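Local coordinates for protein sulfatase (Bacteroides fragilis CAG:558, PDB 6USS) that probably hydrolyses aryl sulfate esters as a calcium-dependent sulfatase of a gut bacterium, at residues I37-D42 against K297-L302; P67-L72 against V317-D322. The protein carries 1 engineered substitution. One frame throughout, in Å; residues are numbered along the deposited sequence.

Contact 1. Residues I37-D42 against K297-L302. With CA (calcium ion), chain C.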
loop_
_atom_site.group_PDB
_atom_site.type_symbol
_atom_site.label_atom_id
_atom_site.label_comp_id
_atom_site.label_asym_id
_atom_site.label_seq_id
_atom_site.Cartn_x
_atom_site.Cartn_y
_atom_site.Cartn_z
ATOM N N ILE A 37 10.684 -15.572 2.856
ATOM C CA ILE A 37 11.111 -14.621 3.871
ATOM C C ILE A 37 12.542 -14.205 3.562
ATOM O O ILE A 37 13.452 -15.048 3.525
ATOM C CB ILE A 37 11.028 -15.198 5.286
ATOM C CG1 ILE A 37 9.598 -15.584 5.647
ATOM C CG2 ILE A 37 11.566 -14.174 6.281
ATOM C CD1 ILE A 37 9.529 -16.314 6.992
ATOM N N LEU A 38 12.736 -12.901 3.351
ATOM C CA LEU A 38 14.052 -12.269 3.270
ATOM C C LEU A 38 14.325 -11.620 4.620
ATOM O O LEU A 38 13.693 -10.615 4.968
ATOM C CB LEU A 38 14.087 -11.228 2.152
ATOM C CG LEU A 38 15.364 -10.405 2.025
ATOM C CD1 LEU A 38 16.563 -11.333 1.854
ATOM C CD2 LEU A 38 15.247 -9.456 0.831
ATOM N N PHE A 39 15.239 -12.209 5.391
ATOM C CA PHE A 39 15.583 -11.731 6.734
ATOM C C PHE A 39 16.894 -10.969 6.571
ATOM O O PHE A 39 17.943 -11.565 6.292
ATOM C CB PHE A 39 15.675 -12.910 7.704
ATOM C CG PHE A 39 15.889 -12.546 9.162
ATOM C CD1 PHE A 39 17.159 -12.282 9.653
ATOM C CD2 PHE A 39 14.831 -12.553 10.060
ATOM C CE1 PHE A 39 17.360 -11.996 11.010
ATOM C CE2 PHE A 39 15.025 -12.265 11.419
ATOM C CZ PHE A 39 16.285 -11.983 11.890
ATOM N N MET A 40 16.821 -9.643 6.709
ATOM C CA MET A 40 17.932 -8.733 6.438
ATOM C C MET A 40 18.348 -8.055 7.735
ATOM O O MET A 40 17.548 -7.338 8.353
ATOM C CB MET A 40 17.550 -7.679 5.393
ATOM C CG MET A 40 18.669 -6.712 5.048
ATOM S SD MET A 40 19.995 -7.399 4.015
ATOM C CE MET A 40 19.052 -7.886 2.574
ATOM N N VAL A 41 19.602 -8.262 8.130
ATOM C CA VAL A 41 20.173 -7.600 9.297
ATOM C C VAL A 41 20.962 -6.389 8.830
ATOM O O VAL A 41 21.535 -6.379 7.736
ATOM C CB VAL A 41 21.057 -8.570 10.100
ATOM C CG1 VAL A 41 21.465 -7.944 11.403
ATOM C CG2 VAL A 41 20.312 -9.876 10.324
ATOM N N ASP A 42 20.986 -5.352 9.657
ATOM C CA ASP A 42 21.675 -4.107 9.334
ATOM C C ASP A 42 23.086 -4.081 9.925
ATOM O O ASP A 42 23.272 -4.368 11.111
ATOM C CB ASP A 42 20.883 -2.912 9.857
ATOM C CG ASP A 42 21.331 -1.629 9.240
ATOM O OD1 ASP A 42 21.823 -1.698 8.093
ATOM O OD2 ASP A 42 21.201 -0.561 9.882
ATOM N N LYS A 297 17.377 -14.322 18.043
ATOM C CA LYS A 297 16.135 -14.761 18.670
ATOM C C LYS A 297 14.954 -14.484 17.762
ATOM O O LYS A 297 14.021 -15.293 17.672
ATOM C CB LYS A 297 15.935 -14.062 20.013
ATOM C CG LYS A 297 14.603 -14.371 20.684
ATOM C CD LYS A 297 14.378 -13.466 21.900
ATOM C CE LYS A 297 13.075 -13.786 22.639
ATOM N NZ LYS A 297 11.856 -13.632 21.812
ATOM N N SER A 298 14.986 -13.339 17.074
ATOM C CA SER A 298 13.948 -13.028 16.100
ATOM C C SER A 298 13.906 -14.082 14.986
ATOM O O SER A 298 12.824 -14.562 14.610
ATOM C CB SER A 298 14.181 -11.622 15.544
ATOM O OG SER A 298 13.303 -11.318 14.471
ATOM N N LEU A 299 15.080 -14.464 14.456
ATOM C CA LEU A 299 15.130 -15.483 13.412
ATOM C C LEU A 299 14.526 -16.786 13.907
ATOM O O LEU A 299 13.717 -17.417 13.216
ATOM C CB LEU A 299 16.566 -15.708 12.949
ATOM C CG LEU A 299 16.779 -16.805 11.891
ATOM C CD1 LEU A 299 16.323 -16.362 10.499
ATOM C CD2 LEU A 299 18.216 -17.241 11.858
ATOM N N GLY A 300 14.916 -17.207 15.111
ATOM C CA GLY A 300 14.321 -18.395 15.692
ATOM C C GLY A 300 12.814 -18.286 15.836
ATOM O O GLY A 300 12.090 -19.246 15.571
ATOM N N ASP A 301 12.324 -17.112 16.246
ATOM C CA ASP A 301 10.894 -16.956 16.509
ATOM C C ASP A 301 10.071 -17.097 15.232
ATOM O O ASP A 301 8.997 -17.711 15.247
ATOM C CB ASP A 301 10.609 -15.604 17.171
ATOM C CG ASP A 301 11.140 -15.513 18.598
ATOM O OD1 ASP A 301 11.376 -16.559 19.239
ATOM O OD2 ASP A 301 11.303 -14.378 19.092
ATOM N N LEU A 302 10.549 -16.525 14.123
ATOM C CA LEU A 302 9.888 -16.744 12.840
ATOM C C LEU A 302 10.019 -18.202 12.392
ATOM O O LEU A 302 9.067 -18.782 11.852
ATOM C CB LEU A 302 10.457 -15.791 11.785
ATOM C CG LEU A 302 10.318 -14.312 12.137
ATOM C CD1 LEU A 302 11.088 -13.412 11.156
ATOM C CD2 LEU A 302 8.830 -13.927 12.204
HETATM CA CA CA C . 23.585 -0.846 6.891
#
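F39 reaches from strand 37-41 into the flank of helix 297-302 and meets three helix side chains at once. The segments run nearly antiparallel, at 170°, their axes 10.7 Å apart at closest approach, and the phenyl group spans the space between them, burying more surface than any other residue of the contact.

L299 supplies the face contact. Its CD1 lies over the centre of the F39 ring, 4.1 Å from the centroid and 12° off the ring normal, which makes a CH-pi contact on that face. Further out along the ring, L299 CB is 3.9 Å from F39 CZ. L302, with a comparable share, comes in at the ring edge instead, with its CD1 methyl 4.0 Å from F39 CD2 and close to the ring plane. With chi1 at -174°, CG of F39 is anti to the backbone N, and this extension carries the ring out to the helix.

A polar side chain, S298, also borders the ring, its OG at the edge in the ring plane, 3.6 Å from F39 CE2. That hydroxyl is engaged elsewhere, by hydrogen bonds to T236 and H259, and the H259 ring itself meets the F39 ring. On the outer side of the helix, K297 NZ forms a salt bridge with D301 OD2 at 2.9 Å and a second with E233.

The metal lies past the end of the strand. D42 OD1 binds the calcium ion at 2.3 Å, while its OD2 forms a salt bridge with K165. The chemistry thus divides along the strand: a buried aromatic-aliphatic interface seats its middle against the helix, and the carboxylate at its C-terminal end serves the metal site, as in other members of the alkaline phosphatase-like sulfatase fold.

Contact 2. Residues P67-L72 against V317-D322. With CA (calcium ion), chain C.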
loop_
_atom_site.group_PDB
_atom_site.type_symbol
_atom_site.label_atom_id
_atom_site.label_comp_id
_atom_site.label_asym_id
_atom_site.label_seq_id
_atom_site.Cartn_x
_atom_site.Cartn_y
_atom_site.Cartn_z
ATOM N N PRO A 67 22.477 -19.373 17.699
ATOM C CA PRO A 67 22.126 -20.792 17.522
ATOM C C PRO A 67 21.080 -21.007 16.447
ATOM O O PRO A 67 21.055 -22.085 15.836
ATOM C CB PRO A 67 21.599 -21.200 18.902
ATOM C CG PRO A 67 21.015 -19.905 19.452
ATOM C CD PRO A 67 21.967 -18.829 18.972
ATOM N N ASN A 68 20.205 -20.015 16.204
ATOM C CA ASN A 68 19.157 -20.196 15.199
ATOM C C ASN A 68 19.711 -20.056 13.777
ATOM O O ASN A 68 19.221 -20.718 12.854
ATOM C CB ASN A 68 18.022 -19.205 15.436
ATOM C CG ASN A 68 17.261 -19.470 16.728
ATOM O OD1 ASN A 68 16.570 -20.480 16.869
ATOM N ND2 ASN A 68 17.360 -18.537 17.668
ATOM N N MET A 69 20.722 -19.192 13.579
ATOM C CA MET A 69 21.464 -19.177 12.318
ATOM C C MET A 69 22.126 -20.532 12.049
ATOM O O MET A 69 22.148 -21.002 10.907
ATOM C CB MET A 69 22.525 -18.063 12.332
ATOM C CG MET A 69 21.986 -16.644 12.233
ATOM S SD MET A 69 23.297 -15.391 12.204
ATOM C CE MET A 69 24.199 -15.787 10.699
ATOM N N GLU A 70 22.700 -21.165 13.081
ATOM C CA GLU A 70 23.315 -22.479 12.893
ATOM C C GLU A 70 22.270 -23.517 12.505
ATOM O O GLU A 70 22.482 -24.320 11.585
ATOM C CB GLU A 70 24.030 -22.910 14.171
ATOM C CG GLU A 70 25.223 -22.086 14.541
ATOM C CD GLU A 70 25.802 -22.480 15.895
ATOM O OE1 GLU A 70 25.689 -23.666 16.274
ATOM O OE2 GLU A 70 26.381 -21.606 16.576
ATOM N N ARG A 71 21.144 -23.519 13.222
ATOM C CA ARG A 71 19.981 -24.328 12.872
ATOM C C ARG A 71 19.576 -24.133 11.404
ATOM O O ARG A 71 19.418 -25.107 10.655
ATOM C CB ARG A 71 18.832 -23.960 13.825
ATOM C CG ARG A 71 17.670 -24.921 13.872
ATOM C CD ARG A 71 16.807 -24.702 15.120
ATOM N NE ARG A 71 15.379 -24.743 14.807
ATOM C CZ ARG A 71 14.569 -23.695 14.917
ATOM N NH1 ARG A 71 15.063 -22.542 15.344
ATOM N NH2 ARG A 71 13.273 -23.792 14.610
ATOM N N LEU A 72 19.391 -22.872 10.981
ATOM C CA LEU A 72 18.994 -22.594 9.599
ATOM C C LEU A 72 20.032 -23.117 8.605
ATOM O O LEU A 72 19.677 -23.681 7.561
ATOM C CB LEU A 72 18.762 -21.090 9.416
ATOM C CG LEU A 72 18.186 -20.589 8.081
ATOM C CD1 LEU A 72 16.770 -21.085 7.876
ATOM C CD2 LEU A 72 18.229 -19.064 7.980
ATOM N N VAL A 317 13.603 -19.250 3.183
ATOM C CA VAL A 317 14.178 -18.314 4.133
ATOM C C VAL A 317 15.537 -17.893 3.595
ATOM O O VAL A 317 16.409 -18.736 3.347
ATOM C CB VAL A 317 14.298 -18.933 5.534
ATOM C CG1 VAL A 317 14.940 -17.945 6.502
ATOM C CG2 VAL A 317 12.942 -19.403 6.034
ATOM N N ILE A 318 15.714 -16.590 3.392
ATOM C CA ILE A 318 16.990 -16.038 2.963
ATOM C C ILE A 318 17.496 -15.124 4.063
ATOM O O ILE A 318 16.847 -14.126 4.400
ATOM C CB ILE A 318 16.892 -15.278 1.635
ATOM C CG1 ILE A 318 16.209 -16.117 0.552
ATOM C CG2 ILE A 318 18.285 -14.915 1.178
ATOM C CD1 ILE A 318 15.834 -15.325 -0.695
ATOM N N PHE A 319 18.655 -15.462 4.609
ATOM C CA PHE A 319 19.341 -14.653 5.602
ATOM C C PHE A 319 20.410 -13.830 4.906
ATOM O O PHE A 319 21.181 -14.366 4.096
ATOM C CB PHE A 319 19.976 -15.533 6.679
ATOM C CG PHE A 319 20.533 -14.767 7.831
ATOM C CD1 PHE A 319 21.794 -14.188 7.754
ATOM C CD2 PHE A 319 19.813 -14.646 9.003
ATOM C CE1 PHE A 319 22.317 -13.491 8.828
ATOM C CE2 PHE A 319 20.329 -13.940 10.083
ATOM C CZ PHE A 319 21.583 -13.363 9.993
ATOM N N MET A 320 20.470 -12.538 5.238
ATOM C CA MET A 320 21.418 -11.654 4.581
ATOM C C MET A 320 21.715 -10.474 5.497
ATOM O O MET A 320 20.966 -10.181 6.432
ATOM C CB MET A 320 20.867 -11.196 3.228
ATOM C CG MET A 320 21.799 -10.313 2.423
ATOM S SD MET A 320 23.396 -11.090 2.174
ATOM C CE MET A 320 24.043 -10.083 0.835
ATOM N N SER A 321 22.837 -9.813 5.233
ATOM C CA SER A 321 23.164 -8.548 5.866
ATOM C C SER A 321 23.508 -7.535 4.783
ATOM O O SER A 321 23.965 -7.893 3.696
ATOM C CB SER A 321 24.327 -8.689 6.857
ATOM O OG SER A 321 24.672 -7.417 7.381
ATOM N N ASP A 322 23.314 -6.255 5.096
ATOM C CA ASP A 322 23.404 -5.228 4.068
ATOM C C ASP A 322 24.788 -4.600 3.921
ATOM O O ASP A 322 25.024 -3.942 2.906
ATOM C CB ASP A 322 22.372 -4.124 4.327
ATOM C CG ASP A 322 22.792 -3.187 5.438
ATOM O OD1 ASP A 322 23.504 -3.631 6.370
ATOM O OD2 ASP A 322 22.432 -1.996 5.359
HETATM CA CA CA C . 23.585 -0.846 6.891
#
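Helix 67-72 crosses strand 317-321 at -130°, the axes coming within 10.8 Å, so that M69 stands nearest F319 and L72 nearest V317. This is helix-on-sheet packing within the alpha/beta sulfatase fold, and at its heart is a Met-aromatic contact. M69 SD lies obliquely to the F319 ring, 4.2 Å from the centroid and 41° off the normal, with the two side chains crossing at about a right angle. A bend at chi3 (62°) turns the M69 methyl back to the ring, where CE is 3.5 Å from F319 CE1.

One turn further along the helix, L72 adds a purely aliphatic patch. Its CD2 touches V317 CG1 at 3.8 Å and also F319 CB, while CD1 lies against the same valine methyl. Helix 283-308 borders this layer, with L299 against M69 and M303 against L72; R71 forms a salt bridge with D304 there.

Beyond the strand end, D322 joins D42, D43, N323 and the engineered C88 at the calcium ion. Its carboxylate faces the metal unevenly, with D322 OD2 2.2 Å from the calcium and D322 OD1 2.8 Å from it.

The centres of contacts 1 and 2 are about 7 Å apart, and both sit on one mixed sheet in which strands 35-41 and 315-321 are parallel neighbours. Two probable backbone hydrogen bonds join the strands, F39 N to I318 O and I318 N to I37 O, both 2.7 Å. Separately, the F39 and F319 rings meet with planes about 20° apart. Along the chain the segments alternate, in the order 37-42, 67-72, 297-302, 317-322, and helix 283-308 leads into strand 315-321. Two helices distant in sequence therefore pack on adjacent strands, whose C-terminal ends deliver D42 and D322 to the same calcium ion.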